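PDB 4EVQ: putative ABC transporter subunit, substrate-binding component from Rhodopseudomonas palustris, which binds 4-hydroxybenzoate and, as the solute-binding component of an ABC transporter, probably delivers such lignin-derived benzoates for uptake. Local coordinates for residues A[191-196]-A[219-224]. Residues are numbered along the deposited sequence; the frame is centred on the assembly and turned at random.
Sequences PDVEFQ and ALKFIK. With SO4 (sulfate ion), chain F.
Phe-195 and Phe-222 meet in a T-shaped (edge-to-face) stack that joins the loop ahead of helix 196-205 to helix 217-228 in one lobe of this periplasmic binding protein, an alpha/beta domain built on a largely parallel sheet. Phe-195 comes from the end of the loop that follows strand 181-188; Phe-222 sits on the helix. The ring planes stand at 88°, with centroids 5.1 Å apart, and the CD1 edge of Phe-222 is set over the centre of the Phe-195 face. The same face also takes a CH-pi contact from Phe-222 CB, 4.1 Å from the ring centroid. The helix backbone sets CB over that face, and CG anti to the backbone N (chi1 -176°) swings the Phe-222 ring so that CD1 reaches it too. The opposite face of the Phe-195 ring is covered by the loop itself, the carbonyl carbon of Val-193 lying over its centre, so the ring is held between helix and loop, in the buried part of the contact. Phe-214 packs against both phenylalanines and extends the aromatic cluster.

Toward solvent the contact changes character. The Lys-221 chain crosses Val-193 at about a right angle, its CD 3.6 Å from Val-193 CG2, runs extended as far as CE, then bends at chi4 (-64°) to bring the ammonium to the loop. There NZ donates to Val-193 O at 2.8 Å. It also forms a salt bridge with Asp-225, one helical turn further on. Within the loop, Asp-192 OD2 accepts from Glu-194 N, an Asx turn. Glu-194 is linked to the lysine less directly: its OE2 stays 4.8 Å from Lys-221 NZ. A water links the two, accepting from Lys-221 NZ and donating to Glu-194 OE1, at 2.9 Å from each.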
ATOM      1  N   PRO A 191     -14.566  -5.809  -8.554  1.00  9.64           N
ATOM      2  CA  PRO A 191     -14.372  -4.374  -8.360  1.00 10.32           C
ATOM      3  C   PRO A 191     -15.589  -3.564  -8.829  1.00  9.82           C
ATOM      4  O   PRO A 191     -15.437  -2.605  -9.575  1.00 11.84           O
ATOM      5  CB  PRO A 191     -13.209  -4.108  -9.258  1.00 13.48           C
ATOM      6  CG  PRO A 191     -13.470  -5.002 -10.443  1.00 13.91           C
ATOM      7  CD  PRO A 191     -14.138  -6.234  -9.905  1.00 11.10           C
ATOM      8  N   ASP A 192     -16.779  -3.936  -8.378  1.00  9.09           N
ATOM      9  CA  ASP A 192     -17.979  -3.205  -8.783  1.00  9.53           C
ATOM     10  C   ASP A 192     -17.946  -1.777  -8.257  1.00  9.10           C
ATOM     11  O   ASP A 192     -17.416  -1.505  -7.161  1.00  9.64           O
ATOM     12  CB  ASP A 192     -19.209  -3.979  -8.301  1.00 12.78           C
ATOM     13  CG  ASP A 192     -20.487  -3.562  -9.000  1.00 19.13           C
ATOM     14  OD1 ASP A 192     -20.711  -4.009 -10.114  1.00 23.93           O
ATOM     15  OD2 ASP A 192     -21.273  -2.811  -8.445  1.00 21.43           O
ATOM     16  N   VAL A 193     -18.552  -0.864  -9.001  1.00  9.42           N
ATOM     17  CA  VAL A 193     -18.604   0.536  -8.630  1.00 10.70           C
ATOM     18  C   VAL A 193     -20.029   1.098  -8.644  1.00 10.22           C
ATOM     19  O   VAL A 193     -20.240   2.298  -8.782  1.00 11.98           O
ATOM     20  CB  VAL A 193     -17.678   1.378  -9.455  1.00 12.01           C
ATOM     21  CG1 VAL A 193     -16.245   0.911  -9.288  1.00 13.23           C
ATOM     22  CG2 VAL A 193     -18.014   1.302 -10.959  1.00 13.34           C
ATOM     23  N   GLU A 194     -20.986   0.228  -8.404  1.00 10.92           N
ATOM     24  CA  GLU A 194     -22.376   0.687  -8.209  1.00 12.17           C
ATOM     25  C   GLU A 194     -22.567   0.901  -6.734  1.00 11.20           C
ATOM     26  O   GLU A 194     -22.679  -0.055  -5.965  1.00 12.42           O
ATOM     27  CB  GLU A 194     -23.384  -0.331  -8.735  1.00 15.78           C
ATOM     28  CG  GLU A 194     -23.376  -0.481 -10.212  1.00 19.06           C
ATOM     29  CD  GLU A 194     -23.671   0.832 -10.920  1.00 24.13           C
ATOM     30  OE1 GLU A 194     -24.479   1.635 -10.428  1.00 23.96           O
ATOM     31  OE2 GLU A 194     -23.052   1.047 -11.982  1.00 28.96           O
ATOM     32  N   PHE A 195     -22.562   2.171  -6.353  1.00  8.94           N
ATOM     33  CA  PHE A 195     -22.545   2.537  -4.962  1.00  8.13           C
ATOM     34  C   PHE A 195     -23.825   3.161  -4.423  1.00  9.33           C
ATOM     35  O   PHE A 195     -23.959   3.387  -3.206  1.00  9.61           O
ATOM     36  CB  PHE A 195     -21.423   3.552  -4.730  1.00  8.91           C
ATOM     37  CG  PHE A 195     -20.024   3.042  -5.047  1.00  8.67           C
ATOM     38  CD1 PHE A 195     -19.523   1.906  -4.459  1.00  8.50           C
ATOM     39  CD2 PHE A 195     -19.225   3.722  -5.922  1.00  8.79           C
ATOM     40  CE1 PHE A 195     -18.205   1.474  -4.717  1.00 10.48           C
ATOM     41  CE2 PHE A 195     -17.920   3.304  -6.194  1.00  9.74           C
ATOM     42  CZ  PHE A 195     -17.428   2.192  -5.576  1.00 10.22           C
ATOM     43  N   GLN A 196     -24.763   3.498  -5.297  0.55 10.08           N
ATOM     44  CA  GLN A 196     -25.912   4.287  -4.828  0.55 10.37           C
ATOM     45  C   GLN A 196     -26.741   3.572  -3.773  0.55  9.59           C
ATOM     46  O   GLN A 196     -27.190   4.194  -2.819  0.55 10.05           O
ATOM     47  CB  GLN A 196     -26.783   4.705  -6.010  0.55 13.32           C
ATOM     48  CG  GLN A 196     -26.171   5.792  -6.874  0.55 17.45           C
ATOM     49  CD  GLN A 196     -27.144   6.289  -7.913  0.55 22.26           C
ATOM     50  OE1 GLN A 196     -28.345   5.989  -7.841  0.55 25.03           O
ATOM     51  NE2 GLN A 196     -26.647   7.059  -8.882  0.55 24.98           N
ATOM     52  N   ALA A 219     -12.289   4.328  -6.277  1.00  8.89           N
ATOM     53  CA  ALA A 219     -12.291   5.337  -5.212  1.00  8.80           C
ATOM     54  C   ALA A 219     -12.734   6.695  -5.732  1.00  8.48           C
ATOM     55  O   ALA A 219     -13.499   7.376  -5.063  1.00  8.40           O
ATOM     56  CB  ALA A 219     -10.911   5.453  -4.545  1.00  9.78           C
ATOM     57  N   LEU A 220     -12.278   7.087  -6.901  1.00  9.12           N
ATOM     58  CA  LEU A 220     -12.739   8.342  -7.502  1.00  8.42           C
ATOM     59  C   LEU A 220     -14.253   8.343  -7.645  1.00  8.18           C
ATOM     60  O   LEU A 220     -14.937   9.320  -7.284  1.00  9.24           O
ATOM     61  CB  LEU A 220     -12.045   8.550  -8.850  1.00  9.21           C
ATOM     62  CG  LEU A 220     -12.536   9.773  -9.640  1.00  9.89           C
ATOM     63  CD1 LEU A 220     -12.360  11.077  -8.861  1.00 11.25           C
ATOM     64  CD2 LEU A 220     -11.791   9.828 -10.972  1.00 11.14           C
ATOM     65  N   LYS A 221     -14.805   7.278  -8.181  1.00  8.61           N
ATOM     66  CA  LYS A 221     -16.231   7.194  -8.369  1.00  8.88           C
ATOM     67  C   LYS A 221     -16.952   7.210  -7.056  1.00  8.61           C
ATOM     68  O   LYS A 221     -17.980   7.883  -6.925  1.00 10.28           O
ATOM     69  CB  LYS A 221     -16.602   5.989  -9.223  1.00 10.25           C
ATOM     70  CG  LYS A 221     -18.092   6.001  -9.632  1.00 13.02           C
ATOM     71  CD  LYS A 221     -18.343   4.892 -10.607  1.00 15.22           C
ATOM     72  CE  LYS A 221     -19.784   4.978 -11.141  1.00 16.82           C
ATOM     73  NZ  LYS A 221     -20.746   4.771 -10.040  1.00 16.48           N
ATOM     74  N   PHE A 222     -16.445   6.526  -6.059  1.00  9.15           N
ATOM     75  CA  PHE A 222     -17.061   6.510  -4.739  1.00  8.68           C
ATOM     76  C   PHE A 222     -17.107   7.916  -4.189  1.00  8.83           C
ATOM     77  O   PHE A 222     -18.133   8.356  -3.647  1.00  9.13           O
ATOM     78  CB  PHE A 222     -16.331   5.567  -3.774  1.00  9.49           C
ATOM     79  CG  PHE A 222     -17.004   5.487  -2.460  1.00  8.89           C
ATOM     80  CD1 PHE A 222     -18.089   4.656  -2.278  1.00  9.32           C
ATOM     81  CD2 PHE A 222     -16.585   6.265  -1.407  1.00  9.96           C
ATOM     82  CE1 PHE A 222     -18.788   4.628  -1.054  1.00 10.16           C
ATOM     83  CE2 PHE A 222     -17.268   6.239  -0.197  1.00 10.33           C
ATOM     84  CZ  PHE A 222     -18.344   5.416  -0.018  1.00 10.44           C
ATOM     85  N   ILE A 223     -16.019   8.642  -4.257  1.00  8.32           N
ATOM     86  CA  ILE A 223     -15.953  10.006  -3.729  1.00  9.48           C
ATOM     87  C   ILE A 223     -16.990  10.884  -4.408  1.00  8.74           C
ATOM     88  O   ILE A 223     -17.702  11.634  -3.750  1.00 10.33           O
ATOM     89  CB  ILE A 223     -14.524  10.577  -3.917  1.00  9.45           C
ATOM     90  CG1 ILE A 223     -13.561   9.879  -2.951  1.00  9.80           C
ATOM     91  CG2 ILE A 223     -14.491  12.101  -3.772  1.00  9.45           C
ATOM     92  CD1 ILE A 223     -12.147  10.159  -3.273  1.00 12.02           C
ATOM     93  N   LYS A 224     -17.066  10.803  -5.733  0.51  9.42           N
ATOM     94  CA  LYS A 224     -18.029  11.591  -6.511  0.51 10.47           C
ATOM     95  C   LYS A 224     -19.443  11.233  -6.110  0.51 11.21           C
ATOM     96  O   LYS A 224     -20.277  12.132  -5.825  0.51 12.21           O
ATOM     97  CB  LYS A 224     -17.795  11.343  -8.002  0.51 12.91           C
ATOM     98  CG  LYS A 224     -16.500  11.991  -8.484  0.51 15.10           C
ATOM     99  CD  LYS A 224     -16.269  12.026 -10.000  0.51 18.20           C
ATOM    100  CE  LYS A 224     -15.131  13.075 -10.293  0.51 20.97           C
ATOM    101  NZ  LYS A 224     -14.747  13.375 -11.716  0.51 23.54           N
TER
HETATM  102  S   SO4 F 404     -19.016  13.679 -12.304  0.72 36.32           S
HETATM  103  O1  SO4 F 404     -19.975  14.265 -13.238  0.72 36.72           O
HETATM  104  O2  SO4 F 404     -19.025  12.221 -12.363  0.72 36.07           O
HETATM  105  O3  SO4 F 404     -19.372  14.048 -10.929  0.72 37.87           O
HETATM  106  O4  SO4 F 404     -17.655  14.175 -12.545  0.72 35.63           O
HETATM  107  O   HOH W   1     -23.476   4.289 -10.770  1.00 41.32           O